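Local structure of exopolygalacturonate lyase (5A29) at residues E186-L191 against A260-Y265; K221-P226 against G318-E323; T268-A273 against Y283-P288. The protein is a family 2 polysaccharide lyase that probably cleaves polygalacturonate, the backbone of pectin, by beta-elimination with the help of a bound metal ion. All blocks are in the same frame, centred on the assembly; numbering follows the deposited sequence. Where two conformers were deposited one is given.

Interaction 1. Residues E186-L191 against A260-Y265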
# COMPACT_ATOMS: atom_id res chain seq x y z
N GLU A 186 11.35 -15.70 9.29
CA GLU A 186 11.33 -16.91 10.07
C GLU A 186 12.55 -17.78 9.70
O GLU A 186 12.95 -18.62 10.50
CB GLU A 186 10.11 -17.73 9.76
CG GLU A 186 8.84 -17.07 10.28
CD GLU A 186 7.62 -17.95 10.18
OE1 GLU A 186 7.71 -19.07 9.63
OE2 GLU A 186 6.55 -17.52 10.67
N ASP A 187 13.06 -17.65 8.49
CA ASP A 187 14.04 -18.63 8.00
C ASP A 187 14.92 -17.87 7.07
O ASP A 187 14.46 -17.37 6.07
CB ASP A 187 13.27 -19.71 7.21
CG ASP A 187 14.15 -20.84 6.66
OD1 ASP A 187 15.29 -20.65 6.21
OD2 ASP A 187 13.59 -21.96 6.55
N TRP A 188 16.20 -17.76 7.41
CA TRP A 188 17.13 -16.99 6.56
C TRP A 188 17.64 -17.65 5.29
O TRP A 188 18.51 -17.09 4.61
CB TRP A 188 18.31 -16.52 7.43
CG TRP A 188 17.80 -15.57 8.45
CD1 TRP A 188 17.35 -15.85 9.72
CD2 TRP A 188 17.65 -14.16 8.26
NE1 TRP A 188 16.91 -14.67 10.33
CE2 TRP A 188 17.10 -13.63 9.46
CE3 TRP A 188 17.94 -13.30 7.21
CZ2 TRP A 188 16.85 -12.26 9.64
CZ3 TRP A 188 17.66 -11.94 7.36
CH2 TRP A 188 17.11 -11.43 8.59
N GLN A 189 17.13 -18.83 4.98
CA GLN A 189 17.42 -19.39 3.65
C GLN A 189 16.17 -19.45 2.77
O GLN A 189 16.26 -19.21 1.58
CB GLN A 189 18.17 -20.76 3.71
CG GLN A 189 18.12 -21.65 2.45
CD GLN A 189 19.00 -21.22 1.26
OE1 GLN A 189 19.98 -21.92 0.91
NE2 GLN A 189 18.59 -20.14 0.53
N SER A 190 15.00 -19.70 3.35
CA SER A 190 13.80 -19.75 2.48
C SER A 190 13.13 -18.38 2.39
O SER A 190 12.27 -18.18 1.52
CB SER A 190 12.82 -20.75 3.10
OG SER A 190 12.37 -20.24 4.33
N LEU A 191 13.46 -17.51 3.35
CA LEU A 191 12.85 -16.15 3.48
C LEU A 191 11.35 -16.23 3.65
O LEU A 191 10.60 -15.31 3.26
CB LEU A 191 13.28 -15.23 2.30
CG LEU A 191 14.58 -14.43 2.52
CD1 LEU A 191 14.43 -13.44 3.66
CD2 LEU A 191 15.72 -15.40 2.90
N ALA A 260 21.19 -3.13 2.27
CA ALA A 260 20.89 -3.03 0.86
C ALA A 260 21.09 -4.40 0.18
O ALA A 260 20.32 -4.78 -0.73
CB ALA A 260 21.75 -1.98 0.15
N ALA A 261 22.15 -5.12 0.56
CA ALA A 261 22.31 -6.48 0.02
C ALA A 261 21.08 -7.42 0.33
O ALA A 261 20.69 -8.23 -0.54
CB ALA A 261 23.70 -7.14 0.50
N TRP A 262 20.52 -7.36 1.53
CA TRP A 262 19.39 -8.25 1.91
C TRP A 262 18.11 -7.77 1.21
O TRP A 262 17.33 -8.58 0.71
CB TRP A 262 19.16 -8.17 3.40
CG TRP A 262 19.97 -9.28 4.05
CD1 TRP A 262 21.17 -9.15 4.74
CD2 TRP A 262 19.68 -10.67 3.97
NE1 TRP A 262 21.61 -10.41 5.13
CE2 TRP A 262 20.74 -11.36 4.67
CE3 TRP A 262 18.66 -11.42 3.36
CZ2 TRP A 262 20.78 -12.77 4.78
CZ3 TRP A 262 18.69 -12.83 3.47
CH2 TRP A 262 19.77 -13.49 4.19
N GLY A 263 17.95 -6.45 1.12
CA GLY A 263 16.83 -5.90 0.27
C GLY A 263 16.93 -6.35 -1.17
O GLY A 263 15.91 -6.80 -1.81
N GLN A 264 18.16 -6.28 -1.74
CA GLN A 264 18.36 -6.72 -3.09
C GLN A 264 18.07 -8.25 -3.24
O GLN A 264 17.46 -8.67 -4.23
CB GLN A 264 19.80 -6.43 -3.56
CG GLN A 264 20.09 -6.89 -4.96
CD GLN A 264 21.56 -6.69 -5.32
OE1 GLN A 264 22.46 -7.17 -4.63
NE2 GLN A 264 21.80 -6.02 -6.42
N TYR A 265 18.55 -9.05 -2.30
CA TYR A 265 18.35 -10.54 -2.42
C TYR A 265 16.83 -10.83 -2.47
O TYR A 265 16.34 -11.59 -3.30
CB TYR A 265 18.98 -11.22 -1.22
CG TYR A 265 18.66 -12.70 -1.16
CD1 TYR A 265 19.33 -13.61 -2.02
CD2 TYR A 265 17.63 -13.18 -0.35
CE1 TYR A 265 19.01 -14.99 -2.01
CE2 TYR A 265 17.29 -14.53 -0.34
CZ TYR A 265 18.00 -15.44 -1.16
OH TYR A 265 17.65 -16.82 -1.14
O HOH W 1 15.19 -17.62 -0.53
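Trp262 is the first residue of helix 259-272 to meet the 186-191 loop, and it does so ring to ring with Trp188. The pair is T-shaped. The six-membered ring of Trp188 brings its edge to a face of Trp262, with the planes at 79° and the centroids 5.0 Å apart. The closest atoms are Trp188 CE3 and Trp262 CH2, at 3.5 Å. Trp188 has CG anti to its carbonyl carbon (chi1 -65°), and its indole reaches the helix although its CB does not point there. A second group touches the same indole from another direction: Leu191 CD2 lies at the rim of Trp262, 4.0 Å from CZ3. Arg210 links the two tryptophans, accepting a hydrogen bond from Trp262 NE1 at its backbone O and making a cation-pi contact with Trp188.

One turn further on, Tyr265 continues the row. Leu191 CD2 comes within 3.7 Å of Tyr265 CE2, so this one methyl touches both rings. The phenol hydroxyl is bound on the loop side. A water donates to Tyr265 OH at 2.7 Å and to Gln189 O at 2.9 Å. Ala214 O is the second partner of the hydroxyl, and in the conformer given it also accepts from Gln189 NE2.

The loop is shaped by an Asx turn. Asp187 OD1 accepts from both Gln189 N and Ser190 N, the first on its anti side and the second from above the carboxylate plane.

The direct contact is therefore mostly apolar, made chiefly of aromatic rings and Leu191. At its border a water links the loop to helix 259-272, as does the Ala214 carbonyl in the conformer given for Gln189. The buried hydroxyl of Tyr265 has polar partners in the water and Ala214 O.

Interaction 2. Residues K221-P226 against G318-E323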
# COMPACT_ATOMS: atom_id res chain seq x y z
N LYS A 221 12.45 -25.72 -13.38
CA LYS A 221 11.19 -26.26 -12.85
C LYS A 221 10.01 -25.29 -12.92
O LYS A 221 8.87 -25.73 -12.91
CB LYS A 221 11.35 -26.73 -11.43
CG LYS A 221 12.29 -27.95 -11.30
CD LYS A 221 12.08 -28.59 -9.94
CE LYS A 221 12.86 -29.90 -9.77
NZ LYS A 221 13.37 -30.37 -11.09
N LEU A 222 10.27 -23.99 -13.13
CA LEU A 222 9.10 -23.01 -13.22
C LEU A 222 8.10 -23.43 -14.31
O LEU A 222 8.54 -23.84 -15.40
CB LEU A 222 9.69 -21.61 -13.50
CG LEU A 222 10.56 -21.02 -12.39
CD1 LEU A 222 11.17 -19.74 -12.95
CD2 LEU A 222 9.65 -20.67 -11.19
N PRO A 223 6.77 -23.35 -14.09
CA PRO A 223 6.12 -22.46 -13.12
C PRO A 223 5.96 -23.10 -11.74
O PRO A 223 5.35 -22.48 -10.84
CB PRO A 223 4.74 -22.19 -13.78
CG PRO A 223 4.47 -23.41 -14.59
CD PRO A 223 5.84 -23.77 -15.17
N ILE A 224 6.45 -24.34 -11.56
CA ILE A 224 6.48 -24.91 -10.22
C ILE A 224 7.58 -24.21 -9.40
O ILE A 224 8.67 -24.01 -9.88
CB ILE A 224 6.78 -26.45 -10.25
CG1 ILE A 224 5.84 -27.17 -11.22
CG2 ILE A 224 6.89 -27.01 -8.83
CD1 ILE A 224 4.46 -27.31 -10.69
N MET A 225 7.30 -23.86 -8.16
CA MET A 225 8.29 -23.14 -7.36
C MET A 225 8.72 -24.04 -6.22
O MET A 225 8.00 -25.03 -5.89
CB MET A 225 7.64 -21.86 -6.78
CG MET A 225 7.25 -20.94 -7.94
SD MET A 225 6.62 -19.35 -7.35
CE MET A 225 6.00 -18.77 -8.93
N PRO A 226 9.84 -23.70 -5.58
CA PRO A 226 10.32 -24.46 -4.38
C PRO A 226 9.25 -24.54 -3.30
O PRO A 226 8.52 -23.57 -3.08
CB PRO A 226 11.48 -23.58 -3.84
CG PRO A 226 11.87 -22.67 -4.98
CD PRO A 226 10.63 -22.47 -5.84
N GLY A 318 -3.31 -27.80 -14.19
CA GLY A 318 -1.97 -28.42 -14.18
C GLY A 318 -0.94 -27.60 -13.42
O GLY A 318 -1.28 -26.90 -12.47
N ASN A 319 0.31 -27.64 -13.89
CA ASN A 319 1.44 -27.12 -13.17
C ASN A 319 1.40 -25.58 -13.03
O ASN A 319 2.06 -25.08 -12.14
CB ASN A 319 2.72 -27.44 -13.97
CG ASN A 319 3.09 -28.92 -13.92
OD1 ASN A 319 2.50 -29.70 -13.17
ND2 ASN A 319 4.11 -29.27 -14.64
N ILE A 320 0.69 -24.87 -13.94
CA ILE A 320 0.58 -23.36 -13.76
C ILE A 320 -0.13 -23.04 -12.42
O ILE A 320 0.09 -21.97 -11.83
CB ILE A 320 -0.03 -22.65 -14.99
CG1 ILE A 320 0.20 -21.10 -14.93
CG2 ILE A 320 -1.54 -22.95 -15.09
CD1 ILE A 320 1.69 -20.69 -14.94
N ALA A 321 -0.99 -23.97 -11.92
CA ALA A 321 -1.80 -23.66 -10.73
C ALA A 321 -0.96 -23.80 -9.47
O ALA A 321 -1.07 -24.80 -8.74
CB ALA A 321 -3.07 -24.57 -10.64
N ARG A 322 -0.15 -22.77 -9.18
CA ARG A 322 0.55 -22.65 -7.92
C ARG A 322 0.35 -21.20 -7.50
O ARG A 322 0.19 -20.33 -8.36
CB ARG A 322 2.08 -22.94 -8.09
CG ARG A 322 2.38 -24.42 -8.51
CD ARG A 322 1.91 -25.43 -7.43
NE ARG A 322 2.26 -26.81 -7.82
CZ ARG A 322 1.62 -27.58 -8.71
NH1 ARG A 322 0.48 -27.22 -9.31
NH2 ARG A 322 2.14 -28.79 -8.99
N GLU A 323 0.47 -20.95 -6.23
CA GLU A 323 0.00 -19.62 -5.67
C GLU A 323 0.68 -18.41 -6.30
O GLU A 323 0.04 -17.34 -6.50
CB GLU A 323 0.17 -19.58 -4.16
CG GLU A 323 -0.81 -20.56 -3.48
CD GLU A 323 -0.62 -20.64 -1.98
OE1 GLU A 323 -0.32 -19.60 -1.29
OE2 GLU A 323 -0.83 -21.74 -1.42
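A type VIa beta turn, with a cis peptide bond before Pro223, packs against the loop that follows helix 308-317. Pro223 CB lies 3.6 Å from Ile320 CD1, and these two side chains cross at about a right angle. The turn is closed by a weak bond from Ile224 N to Lys221 O.

Ile224 makes the tighter contact. Its CD1 sits over one face of the Arg322 guanidinium, displaced toward the rim, and only 3.2 Å from NH2. Ile224 CD1 is also 3.7 Å from Asn319 CB, so it touches both side chains. A bond to the carbonyl of the preceding residue helps to orient the guanidinium. Arg322 NH1 donates to Ala321 O at 2.9 Å, with the bond almost straight (169°) and the acceptor in the guanidinium plane; the donor lies above the carbonyl plane. Ala321 is itself the centre of an inverse gamma turn, with Arg322 N bound to Ile320 O at 2.8 Å.

Asn325 ND2 bridges the two loops, donating to Pro223 O and Ile320 O. Around this surface contact, Arg322 also rests on Ala310 of helix 308-317 and on Ser287 of strand 287-288, and Ala321 touches Phe313 of the same helix.

Interaction 3. Residues T268-A273 against Y283-P288. With SRT (S,R meso-tartaric acid), chain D.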
# COMPACT_ATOMS: atom_id res chain seq x y z
N THR A 268 15.11 -9.68 -5.62
CA THR A 268 15.54 -10.51 -6.74
C THR A 268 14.81 -11.87 -6.79
O THR A 268 14.64 -12.41 -7.86
CB THR A 268 17.08 -10.78 -6.57
OG1 THR A 268 17.72 -9.54 -6.86
CG2 THR A 268 17.57 -11.74 -7.62
N GLN A 269 14.47 -12.42 -5.63
CA GLN A 269 13.81 -13.77 -5.61
C GLN A 269 12.49 -13.72 -6.45
O GLN A 269 12.14 -14.71 -7.18
CB GLN A 269 13.58 -14.27 -4.20
CG GLN A 269 14.85 -14.50 -3.31
CD GLN A 269 15.99 -15.08 -4.15
OE1 GLN A 269 15.92 -16.24 -4.57
NE2 GLN A 269 16.97 -14.25 -4.50
N TYR A 270 11.76 -12.60 -6.35
CA TYR A 270 10.51 -12.45 -7.17
C TYR A 270 10.76 -12.46 -8.62
O TYR A 270 10.02 -13.10 -9.41
CB TYR A 270 9.67 -11.21 -6.77
CG TYR A 270 9.20 -11.30 -5.33
CD1 TYR A 270 8.01 -11.90 -4.99
CD2 TYR A 270 9.97 -10.74 -4.30
CE1 TYR A 270 7.58 -11.91 -3.67
CE2 TYR A 270 9.57 -10.83 -2.98
CZ TYR A 270 8.40 -11.43 -2.69
OH TYR A 270 8.00 -11.45 -1.39
N LYS A 271 11.86 -11.78 -9.00
CA LYS A 271 12.26 -11.67 -10.38
C LYS A 271 12.70 -13.04 -10.94
O LYS A 271 12.41 -13.36 -12.12
CB LYS A 271 13.38 -10.62 -10.58
CG LYS A 271 13.12 -9.23 -9.98
CD LYS A 271 11.78 -8.56 -10.29
CE LYS A 271 11.41 -7.43 -9.24
NZ LYS A 271 10.99 -7.79 -7.77
N LEU A 272 13.43 -13.79 -10.13
CA LEU A 272 13.94 -15.13 -10.59
C LEU A 272 12.82 -16.11 -10.85
O LEU A 272 12.97 -17.02 -11.65
CB LEU A 272 14.86 -15.72 -9.52
CG LEU A 272 16.20 -14.94 -9.41
CD1 LEU A 272 16.93 -15.49 -8.19
CD2 LEU A 272 17.00 -15.11 -10.73
N ALA A 273 11.69 -15.95 -10.13
CA ALA A 273 10.54 -16.81 -10.28
C ALA A 273 9.49 -16.35 -11.31
O ALA A 273 8.48 -17.01 -11.43
CB ALA A 273 9.88 -17.04 -8.90
N TYR A 283 3.42 -13.53 -7.75
CA TYR A 283 2.96 -12.95 -6.48
C TYR A 283 3.87 -13.41 -5.34
O TYR A 283 3.91 -12.81 -4.28
CB TYR A 283 1.50 -13.38 -6.25
CG TYR A 283 0.89 -12.83 -4.98
CD1 TYR A 283 0.54 -11.46 -4.93
CD2 TYR A 283 0.65 -13.65 -3.86
CE1 TYR A 283 -0.06 -10.95 -3.81
CE2 TYR A 283 0.05 -13.13 -2.70
CZ TYR A 283 -0.25 -11.76 -2.69
OH TYR A 283 -0.87 -11.21 -1.63
N GLN A 284 4.53 -14.57 -5.51
CA GLN A 284 5.44 -15.08 -4.46
C GLN A 284 6.43 -16.03 -5.18
O GLN A 284 6.18 -16.43 -6.35
CB GLN A 284 4.70 -15.83 -3.33
CG GLN A 284 3.96 -17.09 -3.80
CD GLN A 284 2.83 -17.41 -2.83
OE1 GLN A 284 1.77 -16.75 -2.85
NE2 GLN A 284 3.02 -18.41 -1.99
N PHE A 285 7.47 -16.44 -4.47
CA PHE A 285 8.55 -17.22 -5.15
C PHE A 285 8.69 -18.61 -4.55
O PHE A 285 9.57 -19.37 -4.99
CB PHE A 285 9.93 -16.51 -5.17
CG PHE A 285 10.43 -16.05 -3.83
CD1 PHE A 285 10.12 -14.79 -3.34
CD2 PHE A 285 11.27 -16.87 -3.05
CE1 PHE A 285 10.60 -14.34 -2.10
CE2 PHE A 285 11.77 -16.43 -1.84
CZ PHE A 285 11.47 -15.16 -1.33
N THR A 286 7.81 -18.95 -3.60
CA THR A 286 7.79 -20.34 -3.05
C THR A 286 6.33 -20.75 -2.83
O THR A 286 5.49 -19.87 -2.71
CB THR A 286 8.52 -20.46 -1.71
OG1 THR A 286 7.99 -19.55 -0.74
CG2 THR A 286 10.06 -20.22 -1.86
N SER A 287 6.05 -22.06 -2.77
CA SER A 287 4.74 -22.60 -2.37
C SER A 287 4.87 -23.31 -1.06
O SER A 287 5.98 -23.75 -0.66
CB SER A 287 4.23 -23.69 -3.35
OG SER A 287 3.87 -23.17 -4.62
N PRO A 288 3.75 -23.44 -0.36
CA PRO A 288 3.69 -24.18 0.87
C PRO A 288 3.73 -25.68 0.61
O PRO A 288 3.04 -26.21 -0.28
CB PRO A 288 2.32 -23.83 1.43
CG PRO A 288 1.49 -23.48 0.28
CD PRO A 288 2.43 -22.91 -0.79
O1 SRT D . 5.96 -9.13 -7.12
O11 SRT D . 6.79 -10.09 -8.89
C1 SRT D . 6.70 -9.11 -8.13
C2 SRT D . 7.56 -7.87 -8.26
O2 SRT D . 8.82 -8.39 -8.00
C3 SRT D . 7.68 -7.05 -9.57
O3 SRT D . 7.06 -7.65 -10.68
C4 SRT D . 7.18 -5.62 -9.53
O4 SRT D . 7.94 -4.84 -10.18
O41 SRT D . 6.13 -5.27 -8.88
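The ring of Phe285 carries Gln269 CB over the centre of one face and turns its edge to Tyr270. Gln269 CB is 3.4 Å from the Phe285 centroid and almost exactly on the ring normal, a CH-pi contact. Tyr270 in turn receives the Phe285 edge on a face. The two planes stand at 89°, a T-shaped pair, with Tyr270 CZ 3.7 Å from Phe285 CE1. At the rim of the Tyr270 ring, near its plane, lies Tyr283 O, 3.8 Å from CE1. Phe285 has CG between its backbone N and carbonyl carbon (chi1 53°), and this sends the ring up against the helix. Phe285 CB is 3.8 Å from Ala273 CB, at the first residue past the helix.

The contact thus packs the C-terminal end of helix 259-272 against the chain that leads into strand 287-288, a strand paired in parallel with 227-228. Within that chain Gln284 NE2 donates to Thr286 O at 3.0 Å. Tyr270 OH is bonded to Thr232 O, while Gln269 OE1 is bonded to Ser215 OG.

Tyr270 and Lys271 also line a pocket occupied by meso-tartrate. Tyr270 CB is 3.2 Å from tartrate O2. Lys271 NZ is modelled 2.3 Å from the same tartrate O2, too short to be trusted in detail, and forms a salt bridge with Glu343, another pocket residue.

In the fold
Interactions 1 and 3 share helix 259-272, and their centres are 12 Å apart. They touch where Ser190 O lies 3.8 Å from Phe285 CE2. Interaction 3 is nested inside the chain loop closed by interaction 2, with centres 10 Å apart. Pro226 O and Ser287 N, at 2.9 Å, probably form a hydrogen bond between them. Interactions 1 and 2 do not touch; their nearest atoms are about 8 Å apart. Only interaction 3 reaches the tartrate of the pocket that includes Tyr270 and Lys271. The side chain of Tyr283 is also about 7 Å from a second tartrate and about 13 Å from the manganese ion.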